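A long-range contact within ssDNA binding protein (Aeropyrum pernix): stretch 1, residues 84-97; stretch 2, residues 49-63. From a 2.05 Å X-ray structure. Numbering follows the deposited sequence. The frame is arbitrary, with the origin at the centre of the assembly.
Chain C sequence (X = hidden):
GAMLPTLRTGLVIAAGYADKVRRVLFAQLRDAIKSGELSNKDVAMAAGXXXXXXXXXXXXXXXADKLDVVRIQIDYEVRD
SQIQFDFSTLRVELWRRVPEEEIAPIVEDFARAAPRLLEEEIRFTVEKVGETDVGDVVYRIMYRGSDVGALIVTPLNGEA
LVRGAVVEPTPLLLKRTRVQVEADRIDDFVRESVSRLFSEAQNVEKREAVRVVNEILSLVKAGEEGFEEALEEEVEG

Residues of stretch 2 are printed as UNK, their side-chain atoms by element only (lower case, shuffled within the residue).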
ATOM      1  N   GLN C  84       0.401  -7.545 -25.105  1.00 30.43           N
ATOM      2  CA  GLN C  84       1.546  -8.417 -25.319  1.00 38.94           C
ATOM      3  C   GLN C  84       2.619  -8.147 -24.269  1.00 36.77           C
ATOM      4  O   GLN C  84       3.030  -7.007 -24.080  1.00 35.43           O
ATOM      5  CB  GLN C  84       2.129  -8.205 -26.719  1.00 49.66           C
ATOM      6  CG  GLN C  84       1.094  -8.224 -27.843  1.00 64.20           C
ATOM      7  CD  GLN C  84       1.283  -7.078 -28.834  1.00 74.30           C
ATOM      8  OE1 GLN C  84       2.076  -7.178 -29.775  1.00 77.75           O
ATOM      9  NE2 GLN C  84       0.557  -5.979 -28.618  1.00 74.68           N
ATOM     10  N   PHE C  85       3.066  -9.197 -23.587  1.00 35.89           N
ATOM     11  CA  PHE C  85       4.166  -9.077 -22.635  1.00 38.13           C
ATOM     12  C   PHE C  85       5.513  -9.195 -23.340  1.00 37.38           C
ATOM     13  O   PHE C  85       5.652  -9.955 -24.296  1.00 39.27           O
ATOM     14  CB  PHE C  85       4.062 -10.153 -21.548  1.00 36.42           C
ATOM     15  CG  PHE C  85       2.873 -10.000 -20.661  1.00 31.64           C
ATOM     16  CD1 PHE C  85       2.832  -9.002 -19.704  1.00 32.95           C
ATOM     17  CD2 PHE C  85       1.791 -10.861 -20.775  1.00 32.62           C
ATOM     18  CE1 PHE C  85       1.734  -8.851 -18.884  1.00 35.14           C
ATOM     19  CE2 PHE C  85       0.687 -10.721 -19.959  1.00 33.26           C
ATOM     20  CZ  PHE C  85       0.651  -9.716 -19.011  1.00 33.46           C
ATOM     21  N   ASP C  86       6.504  -8.435 -22.879  1.00 33.69           N
ATOM     22  CA  ASP C  86       7.849  -8.569 -23.414  1.00 35.24           C
ATOM     23  C   ASP C  86       8.697  -9.381 -22.458  1.00 33.13           C
ATOM     24  O   ASP C  86       9.196  -8.861 -21.465  1.00 26.87           O
ATOM     25  CB  ASP C  86       8.506  -7.211 -23.656  1.00 37.52           C
ATOM     26  CG  ASP C  86       9.861  -7.342 -24.347  1.00 48.82           C
ATOM     27  OD1 ASP C  86      10.449  -8.444 -24.297  1.00 49.41           O
ATOM     28  OD2 ASP C  86      10.339  -6.348 -24.935  1.00 53.35           O
ATOM     29  N   PHE C  87       8.880 -10.659 -22.756  1.00 33.88           N
ATOM     30  CA  PHE C  87       9.548 -11.511 -21.787  1.00 33.10           C
ATOM     31  C   PHE C  87      11.043 -11.250 -21.646  1.00 32.64           C
ATOM     32  O   PHE C  87      11.652 -11.693 -20.679  1.00 35.07           O
ATOM     33  CB  PHE C  87       9.221 -12.983 -22.012  1.00 30.77           C
ATOM     34  CG  PHE C  87       7.816 -13.350 -21.608  1.00 29.31           C
ATOM     35  CD1 PHE C  87       7.523 -13.671 -20.297  1.00 26.82           C
ATOM     36  CD2 PHE C  87       6.790 -13.363 -22.539  1.00 30.48           C
ATOM     37  CE1 PHE C  87       6.221 -14.010 -19.917  1.00 29.87           C
ATOM     38  CE2 PHE C  87       5.495 -13.701 -22.170  1.00 32.60           C
ATOM     39  CZ  PHE C  87       5.209 -14.024 -20.857  1.00 31.52           C
ATOM     40  N   SER C  88      11.622 -10.500 -22.579  1.00 36.63           N
ATOM     41  CA  SER C  88      13.011 -10.062 -22.439  1.00 37.33           C
ATOM     42  C   SER C  88      13.159  -9.020 -21.321  1.00 38.02           C
ATOM     43  O   SER C  88      14.273  -8.664 -20.937  1.00 36.85           O
ATOM     44  CB  SER C  88      13.563  -9.504 -23.757  1.00 39.12           C
ATOM     45  OG  SER C  88      13.097  -8.184 -24.001  1.00 41.46           O
ATOM     46  N   THR C  89      12.039  -8.535 -20.791  1.00 35.09           N
ATOM     47  CA  THR C  89      12.107  -7.568 -19.697  1.00 31.16           C
ATOM     48  C   THR C  89      11.683  -8.184 -18.379  1.00 29.25           C
ATOM     49  O   THR C  89      11.549  -7.491 -17.372  1.00 33.37           O
ATOM     50  CB  THR C  89      11.214  -6.354 -19.959  1.00 29.90           C
ATOM     51  OG1 THR C  89       9.844  -6.771 -19.941  1.00 26.41           O
ATOM     52  CG2 THR C  89      11.552  -5.728 -21.319  1.00 34.01           C
ATOM     53  N   LEU C  90      11.458  -9.488 -18.384  1.00 25.06           N
ATOM     54  CA  LEU C  90      11.024 -10.158 -17.172  1.00 26.51           C
ATOM     55  C   LEU C  90      12.155 -10.145 -16.153  1.00 28.89           C
ATOM     56  O   LEU C  90      13.283 -10.515 -16.460  1.00 29.37           O
ATOM     57  CB  LEU C  90      10.595 -11.598 -17.471  1.00 27.24           C
ATOM     58  CG  LEU C  90      10.292 -12.425 -16.224  1.00 32.07           C
ATOM     59  CD1 LEU C  90       9.098 -11.853 -15.478  1.00 28.15           C
ATOM     60  CD2 LEU C  90      10.058 -13.893 -16.596  1.00 26.93           C
ATOM     61  N   ARG C  91      11.852  -9.711 -14.937  1.00 22.73           N
ATOM     62  CA  ARG C  91      12.840  -9.721 -13.874  1.00 29.63           C
ATOM     63  C   ARG C  91      12.197 -10.320 -12.647  1.00 27.88           C
ATOM     64  O   ARG C  91      11.099  -9.932 -12.267  1.00 24.09           O
ATOM     65  CB  ARG C  91      13.333  -8.306 -13.577  1.00 40.99           C
ATOM     66  CG  ARG C  91      14.277  -8.231 -12.394  1.00 58.53           C
ATOM     67  CD  ARG C  91      14.401  -6.805 -11.857  1.00 69.92           C
ATOM     68  NE  ARG C  91      15.026  -5.901 -12.818  1.00 78.44           N
ATOM     69  CZ  ARG C  91      15.140  -4.587 -12.645  1.00 83.12           C
ATOM     70  NH1 ARG C  91      14.663  -4.014 -11.543  1.00 83.10           N
ATOM     71  NH2 ARG C  91      15.727  -3.844 -13.576  1.00 83.50           N
ATOM     72  N   VAL C  92      12.871 -11.286 -12.035  1.00 24.48           N
ATOM     73  CA  VAL C  92      12.335 -11.919 -10.843  1.00 23.02           C
ATOM     74  C   VAL C  92      13.391 -11.865  -9.754  1.00 29.13           C
ATOM     75  O   VAL C  92      14.568 -12.089 -10.013  1.00 30.25           O
ATOM     76  CB  VAL C  92      11.902 -13.379 -11.117  1.00 31.41           C
ATOM     77  CG1 VAL C  92      11.572 -14.091  -9.811  1.00 39.19           C
ATOM     78  CG2 VAL C  92      10.694 -13.422 -12.060  1.00 25.87           C
ATOM     79  N   GLU C  93      12.972 -11.504  -8.548  1.00 29.86           N
ATOM     80  CA  GLU C  93      13.845 -11.560  -7.390  1.00 32.02           C
ATOM     81  C   GLU C  93      13.256 -12.564  -6.415  1.00 31.23           C
ATOM     82  O   GLU C  93      12.044 -12.727  -6.337  1.00 28.26           O
ATOM     83  CB  GLU C  93      13.972 -10.185  -6.736  1.00 31.53           C
ATOM     84  CG  GLU C  93      14.722  -9.164  -7.597  1.00 33.16           C
ATOM     85  CD  GLU C  93      14.410  -7.732  -7.192  1.00 40.74           C
ATOM     86  OE1 GLU C  93      13.372  -7.196  -7.648  1.00 39.62           O
ATOM     87  OE2 GLU C  93      15.193  -7.147  -6.405  1.00 39.27           O
ATOM     88  N   LEU C  94      14.123 -13.243  -5.681  1.00 28.20           N
ATOM     89  CA  LEU C  94      13.683 -14.234  -4.726  1.00 26.85           C
ATOM     90  C   LEU C  94      14.479 -14.096  -3.440  1.00 24.04           C
ATOM     91  O   LEU C  94      15.696 -13.863  -3.462  1.00 24.66           O
ATOM     92  CB  LEU C  94      13.847 -15.643  -5.315  1.00 24.75           C
ATOM     93  CG  LEU C  94      13.629 -16.840  -4.387  1.00 28.49           C
ATOM     94  CD1 LEU C  94      12.174 -16.949  -3.981  1.00 29.34           C
ATOM     95  CD2 LEU C  94      14.119 -18.135  -5.071  1.00 27.50           C
ATOM     96  N   TRP C  95      13.780 -14.253  -2.324  1.00 21.11           N
ATOM     97  CA  TRP C  95      14.391 -14.233  -1.015  1.00 24.79           C
ATOM     98  C   TRP C  95      13.916 -15.493  -0.301  1.00 30.30           C
ATOM     99  O   TRP C  95      12.707 -15.757  -0.217  1.00 24.45           O
ATOM    100  CB  TRP C  95      13.927 -12.993  -0.229  1.00 21.80           C
ATOM    101  CG  TRP C  95      14.367 -11.639  -0.748  1.00 21.43           C
ATOM    102  CD1 TRP C  95      15.402 -10.883  -0.271  1.00 26.26           C
ATOM    103  CD2 TRP C  95      13.743 -10.852  -1.784  1.00 23.01           C
ATOM    104  NE1 TRP C  95      15.480  -9.691  -0.962  1.00 25.73           N
ATOM    105  CE2 TRP C  95      14.470  -9.644  -1.887  1.00 23.14           C
ATOM    106  CE3 TRP C  95      12.645 -11.052  -2.632  1.00 24.18           C
ATOM    107  CZ2 TRP C  95      14.143  -8.641  -2.814  1.00 22.05           C
ATOM    108  CZ3 TRP C  95      12.315 -10.057  -3.547  1.00 22.26           C
ATOM    109  CH2 TRP C  95      13.066  -8.865  -3.632  1.00 25.74           C
ATOM    110  N   ARG C  96      14.852 -16.279   0.214  1.00 27.67           N
ATOM    111  CA  ARG C  96      14.462 -17.525   0.865  1.00 28.81           C
ATOM    112  C   ARG C  96      14.262 -17.383   2.373  1.00 24.01           C
ATOM    113  O   ARG C  96      15.087 -16.804   3.072  1.00 24.42           O
ATOM    114  CB  ARG C  96      15.472 -18.627   0.549  1.00 34.08           C
ATOM    115  CG  ARG C  96      15.532 -18.947  -0.931  1.00 39.94           C
ATOM    116  CD  ARG C  96      16.133 -20.301  -1.160  1.00 41.29           C
ATOM    117  NE  ARG C  96      16.282 -20.604  -2.576  1.00 44.03           N
ATOM    118  CZ  ARG C  96      15.345 -21.174  -3.328  1.00 41.44           C
ATOM    119  NH1 ARG C  96      14.166 -21.491  -2.808  1.00 35.29           N
ATOM    120  NH2 ARG C  96      15.595 -21.420  -4.608  1.00 41.38           N
ATOM    121  N   ARG C  97      13.158 -17.932   2.862  1.00 24.90           N
ATOM    122  CA  ARG C  97      12.795 -17.810   4.272  1.00 31.14           C
ATOM    123  C   ARG C  97      13.828 -18.417   5.235  1.00 33.76           C
ATOM    124  O   ARG C  97      14.295 -19.530   5.043  1.00 32.47           O
ATOM    125  CB  ARG C  97      11.429 -18.455   4.495  1.00 33.73           C
ATOM    126  CG  ARG C  97      10.843 -18.240   5.876  1.00 42.23           C
ATOM    127  CD  ARG C  97       9.464 -18.893   5.982  1.00 51.62           C
ATOM    128  NE  ARG C  97       9.218 -19.386   7.333  1.00 62.55           N
ATOM    129  CZ  ARG C  97       9.428 -20.640   7.726  1.00 67.19           C
ATOM    130  NH1 ARG C  97       9.872 -21.548   6.861  1.00 68.33           N
ATOM    131  NH2 ARG C  97       9.184 -20.989   8.986  1.00 64.69           N
ATOM    132  N   UNK C  49      -2.594 -16.102 -18.256  1.00 25.45           N
ATOM    133  CA  UNK C  49      -1.468 -16.607 -19.041  1.00 27.10           C
ATOM    134  C   UNK C  49      -0.113 -16.274 -18.423  1.00 29.83           C
ATOM    135  O   UNK C  49       0.781 -17.124 -18.369  1.00 31.27           O
ATOM    136  c   UNK C  49      -2.656 -16.574 -21.287  1.00 48.68           C
ATOM    137  n   UNK C  49      -3.008 -15.866 -22.361  1.00 47.42           N
ATOM    138  c   UNK C  49      -1.501 -16.033 -20.463  1.00 39.42           C
ATOM    139  o   UNK C  49      -3.225 -17.620 -20.962  1.00 50.70           O
ATOM    140  N   UNK C  50       0.065 -15.030 -17.988  1.00 24.83           N
ATOM    141  CA  UNK C  50       1.316 -14.675 -17.339  1.00 23.88           C
ATOM    142  C   UNK C  50       1.479 -15.544 -16.097  1.00 25.31           C
ATOM    143  O   UNK C  50       2.549 -16.085 -15.849  1.00 29.25           O
ATOM    144  c   UNK C  50       3.851 -13.010 -17.116  1.00 27.05           C
ATOM    145  c   UNK C  50       2.625 -12.685 -16.281  1.00 27.94           C
ATOM    146  c   UNK C  50       2.531 -11.161 -15.997  1.00 26.52           C
ATOM    147  c   UNK C  50       1.352 -13.189 -16.971  1.00 24.63           C
ATOM    148  N   UNK C  51       0.409 -15.691 -15.320  1.00 26.59           N
ATOM    149  CA  UNK C  51       0.501 -16.456 -14.085  1.00 23.88           C
ATOM    150  C   UNK C  51       0.879 -17.906 -14.357  1.00 24.20           C
ATOM    151  O   UNK C  51       1.620 -18.516 -13.588  1.00 26.99           O
ATOM    152  n   UNK C  51      -2.081 -14.584 -12.220  1.00 20.17           N
ATOM    153  c   UNK C  51      -0.792 -16.356 -13.284  1.00 23.32           C
ATOM    154  o   UNK C  51       0.163 -14.492 -12.140  1.00 25.93           O
ATOM    155  c   UNK C  51      -0.869 -15.059 -12.493  1.00 27.76           C
ATOM    156  N   UNK C  52       0.384 -18.439 -15.471  1.00 26.19           N
ATOM    157  CA  UNK C  52       0.655 -19.831 -15.831  1.00 27.57           C
ATOM    158  C   UNK C  52       2.146 -20.011 -16.051  1.00 29.13           C
ATOM    159  O   UNK C  52       2.764 -20.966 -15.557  1.00 27.46           O
ATOM    160  n   UNK C  52       1.093 -23.425 -18.720  1.00 42.02           N
ATOM    161  c   UNK C  52      -0.132 -20.209 -17.089  1.00 30.68           C
ATOM    162  c   UNK C  52       1.617 -24.398 -17.978  1.00 49.57           C
ATOM    163  n   UNK C  52       2.198 -24.107 -16.815  1.00 50.83           N
ATOM    164  n   UNK C  52       1.566 -25.660 -18.399  1.00 48.51           N
ATOM    165  c   UNK C  52      -0.080 -21.686 -17.460  1.00 29.58           C
ATOM    166  c   UNK C  52       1.095 -22.011 -18.341  1.00 36.53           C
ATOM    167  N   UNK C  53       2.728 -19.072 -16.786  1.00 31.14           N
ATOM    168  CA  UNK C  53       4.156 -19.085 -17.062  1.00 33.04           C
ATOM    169  C   UNK C  53       4.984 -18.897 -15.797  1.00 31.16           C
ATOM    170  O   UNK C  53       5.987 -19.588 -15.587  1.00 29.17           O
ATOM    171  c   UNK C  53       4.496 -17.985 -18.064  1.00 45.99           C
ATOM    172  c   UNK C  53       5.973 -17.679 -18.039  1.00 47.51           C
ATOM    173  c   UNK C  53       4.022 -18.400 -19.457  1.00 51.11           C
ATOM    174  N   UNK C  54       4.563 -17.959 -14.954  1.00 28.69           N
ATOM    175  CA  UNK C  54       5.261 -17.692 -13.708  1.00 22.55           C
ATOM    176  C   UNK C  54       5.216 -18.905 -12.798  1.00 25.05           C
ATOM    177  O   UNK C  54       6.149 -19.161 -12.038  1.00 24.54           O
ATOM    178  c   UNK C  54       6.441 -14.890 -13.775  1.00 30.18           C
ATOM    179  c   UNK C  54       4.933 -15.150 -13.716  1.00 28.28           C
ATOM    180  c   UNK C  54       4.218 -14.005 -13.005  1.00 30.37           C
ATOM    181  c   UNK C  54       4.653 -16.478 -13.003  1.00 23.78           C
ATOM    182  N   UNK C  55       4.133 -19.669 -12.870  1.00 27.38           N
ATOM    183  CA  UNK C  55       4.057 -20.854 -12.039  1.00 27.14           C
ATOM    184  C   UNK C  55       5.230 -21.798 -12.352  1.00 28.75           C
ATOM    185  O   UNK C  55       5.878 -22.318 -11.450  1.00 27.80           O
ATOM    186  c   UNK C  55       2.480 -25.205  -9.963  1.00 29.50           C
ATOM    187  c   UNK C  55       3.025 -24.057 -11.977  1.00 32.08           C
ATOM    188  c   UNK C  55       2.624 -22.854 -11.427  1.00 29.98           C
ATOM    189  c   UNK C  55       2.950 -25.227 -11.251  1.00 30.20           C
ATOM    190  c   UNK C  55       2.718 -21.578 -12.216  1.00 24.66           C
ATOM    191  c   UNK C  55       2.161 -22.844 -10.129  1.00 31.78           C
ATOM    192  c   UNK C  55       2.081 -24.019  -9.400  1.00 32.49           C
ATOM    193  N   UNK C  56       5.512 -22.004 -13.628  1.00 26.22           N
ATOM    194  CA  UNK C  56       6.592 -22.912 -14.009  1.00 30.46           C
ATOM    195  C   UNK C  56       7.958 -22.371 -13.580  1.00 34.36           C
ATOM    196  O   UNK C  56       8.826 -23.123 -13.119  1.00 33.21           O
ATOM    197  o   UNK C  56       4.042 -25.654 -15.024  1.00 51.73           O
ATOM    198  o   UNK C  56       6.225 -25.902 -14.971  1.00 49.65           O
ATOM    199  c   UNK C  56       6.585 -23.165 -15.516  1.00 34.30           C
ATOM    200  c   UNK C  56       5.199 -25.254 -15.279  1.00 49.67           C
ATOM    201  c   UNK C  56       5.364 -23.910 -15.984  1.00 43.47           C
ATOM    202  N   UNK C  57       8.148 -21.069 -13.730  1.00 31.15           N
ATOM    203  CA  UNK C  57       9.418 -20.450 -13.354  1.00 26.74           C
ATOM    204  C   UNK C  57       9.637 -20.517 -11.841  1.00 27.70           C
ATOM    205  O   UNK C  57      10.671 -20.986 -11.366  1.00 26.79           O
ATOM    206  c   UNK C  57      11.955 -18.846 -13.971  1.00 25.25           C
ATOM    207  c   UNK C  57      10.612 -16.745 -14.026  1.00 27.19           C
ATOM    208  c   UNK C  57       9.460 -19.002 -13.839  1.00 27.42           C
ATOM    209  c   UNK C  57      10.696 -18.167 -13.473  1.00 28.91           C
ATOM    210  N   UNK C  58       8.654 -20.046 -11.088  1.00 26.07           N
ATOM    211  CA  UNK C  58       8.819 -19.879  -9.649  1.00 28.05           C
ATOM    212  C   UNK C  58       8.873 -21.199  -8.913  1.00 30.85           C
ATOM    213  O   UNK C  58       9.769 -21.437  -8.108  1.00 37.24           O
ATOM    214  c   UNK C  58       9.116 -16.944  -8.922  1.00 35.05           C
ATOM    215  c   UNK C  58       7.702 -18.999  -9.066  1.00 26.30           C
ATOM    216  c   UNK C  58       6.620 -16.723  -8.948  1.00 32.82           C
ATOM    217  c   UNK C  58       7.811 -17.527  -9.455  1.00 30.70           C
ATOM    218  N   UNK C  59       7.895 -22.048  -9.191  1.00 29.16           N
ATOM    219  CA  UNK C  59       7.720 -23.275  -8.444  1.00 31.11           C
ATOM    220  C   UNK C  59       8.636 -24.388  -8.945  1.00 32.52           C
ATOM    221  O   UNK C  59       9.191 -25.131  -8.141  1.00 28.35           O
ATOM    222  c   UNK C  59       5.329 -22.627  -7.914  1.00 36.80           C
ATOM    223  c   UNK C  59       6.060 -25.005  -7.669  1.00 37.99           C
ATOM    224  c   UNK C  59       6.237 -23.738  -8.466  1.00 35.03           C
ATOM    225  N   UNK C  60       8.816 -24.495 -10.262  1.00 28.93           N
ATOM    226  CA  UNK C  60       9.620 -25.589 -10.797  1.00 30.18           C
ATOM    227  C   UNK C  60      11.079 -25.258 -11.115  1.00 36.76           C
ATOM    228  O   UNK C  60      11.962 -26.102 -10.924  1.00 36.83           O
ATOM    229  c   UNK C  60       8.946 -26.222 -12.014  1.00 36.16           C
ATOM    230  c   UNK C  60       7.592 -26.818 -11.680  1.00 45.69           C
ATOM    231  n   UNK C  60       7.495 -27.452 -10.517  1.00 46.08           N
ATOM    232  o   UNK C  60       6.640 -26.698 -12.451  1.00 47.26           O
ATOM    233  N   UNK C  61      11.341 -24.045 -11.594  1.00 30.07           N
ATOM    234  CA  UNK C  61      12.694 -23.677 -12.014  1.00 33.48           C
ATOM    235  C   UNK C  61      13.516 -23.060 -10.885  1.00 33.72           C
ATOM    236  O   UNK C  61      14.684 -23.416 -10.697  1.00 32.62           O
ATOM    237  c   UNK C  61      12.643 -22.697 -13.181  1.00 36.83           C
ATOM    238  c   UNK C  61      12.833 -23.966 -15.291  1.00 50.41           C
ATOM    239  c   UNK C  61      11.889 -23.220 -14.384  1.00 43.40           C
ATOM    240  n   UNK C  61      11.191 -24.729 -16.973  1.00 59.14           N
ATOM    241  c   UNK C  61      12.149 -25.158 -15.919  1.00 57.11           C
ATOM    242  N   UNK C  62      12.922 -22.128 -10.143  1.00 24.20           N
ATOM    243  CA  UNK C  62      13.661 -21.454  -9.086  1.00 24.61           C
ATOM    244  C   UNK C  62      13.396 -22.195  -7.804  1.00 30.80           C
ATOM    245  O   UNK C  62      14.045 -21.958  -6.791  1.00 33.81           O
ATOM    246  c   UNK C  62      13.213 -19.997  -8.963  1.00 27.48           C
ATOM    247  c   UNK C  62      15.034 -19.007 -10.358  1.00 30.64           C
ATOM    248  c   UNK C  62      13.521 -19.088 -10.153  1.00 28.07           C
ATOM    249  c   UNK C  62      12.952 -17.693  -9.907  1.00 33.79           C
ATOM    250  N   UNK C  63      12.419 -23.092  -7.865  1.00 30.38           N
ATOM    251  CA  UNK C  63      12.013 -23.879  -6.711  1.00 31.72           C
ATOM    252  C   UNK C  63      11.723 -22.998  -5.503  1.00 31.76           C
ATOM    253  O   UNK C  63      12.227 -23.264  -4.413  1.00 29.13           O
ATOM    254  c   UNK C  63      13.527 -25.767  -7.537  1.00 47.17           C
ATOM    255  c   UNK C  63      13.066 -28.039  -8.488  1.00 64.98           C
ATOM    256  c   UNK C  63      13.089 -24.912  -6.354  1.00 38.00           C
ATOM    257  c   UNK C  63      13.464 -27.253  -7.232  1.00 56.01           C
ATOM    258  n   UNK C  63      13.075 -29.523  -8.291  1.00 71.48           N
TER

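Position 49 carries two carbons, the second bearing one oxygen and one nitrogen, and points toward stretch 1 without reaching it; it is Asn-49. Position 50 has four carbons forked at the second. One tip lies over a face of the Phe-85 ring and the other meets Phe-87. This is Leu-50: CD2 is 3.8 Å from CE1 of Phe-85, a CH-pi contact, and CD1 is 3.8 Å from CE1 of Phe-87.

Position 51 repeats the pattern of position 49, out of reach of the strand: Asn-51. At position 52 three carbons lead to a nitrogen and then a carbon carrying two more nitrogens, a guanidinium, hence Arg-52. Position 53 has one carbon carrying two others, one of which approaches the Phe-87 ring; this is Val-53, with CG1 4.1 Å from CE1 of Phe-87. The forked four carbons of position 54 start sideways, but their end comes nearer to Leu-90: this is Leu-54, with CD2 4.4 Å from CD1 of Leu-90.

One carbon and a ring of six carbons, with no oxygen, identify position 55 as Phe-55, far from stretch 1. Position 56 has three carbons, the third holding two oxygens: Glu-56, whose OE2 forms a salt bridge with NH2 of Arg-52 at 3.0 Å, one helical turn back.

Position 57, four carbons forked at the second, reaches Leu-90 and Val-92. It is Leu-57, with CD2 3.9 Å from both CD2 of Leu-90 and CG2 of Val-92. Position 58 has the same fork and also touches Val-92; in Leu-58, CD2 lies 3.9 Å from CG1 of Val-92.

The three carbons of position 59, branched at the first, give Val-59, and two carbons ending in one oxygen and one nitrogen give Asn-60 at position 60. Four carbons in a row ending in nitrogen make position 61 Lys-61. None of these three touches the strand.

Position 62, another four-carbon fork, packs on Val-92 and Leu-94. It is Leu-62, its CD1 3.9 Å from CG1 of Val-92. Position 63, four carbons in a row and a terminal nitrogen, is Lys-63; its phi is positive and the end of its side chain leads away.

The contact is thus an apolar seam closed by a polar clasp. Alternation along the strand turns Leu-90, Val-92 and Leu-94 toward the helix, while Arg-91 and Glu-93 point away. Beyond the seam, the Arg-96 guanidinium donates from NH2 to O of Leu-62 (2.7 Å) and from NH1 to O of Lys-63 (3.1 Å), gripping the backbone where the chain leaves the helix.

Stretch 2 49-63: NLNRVLFELLVNKLK
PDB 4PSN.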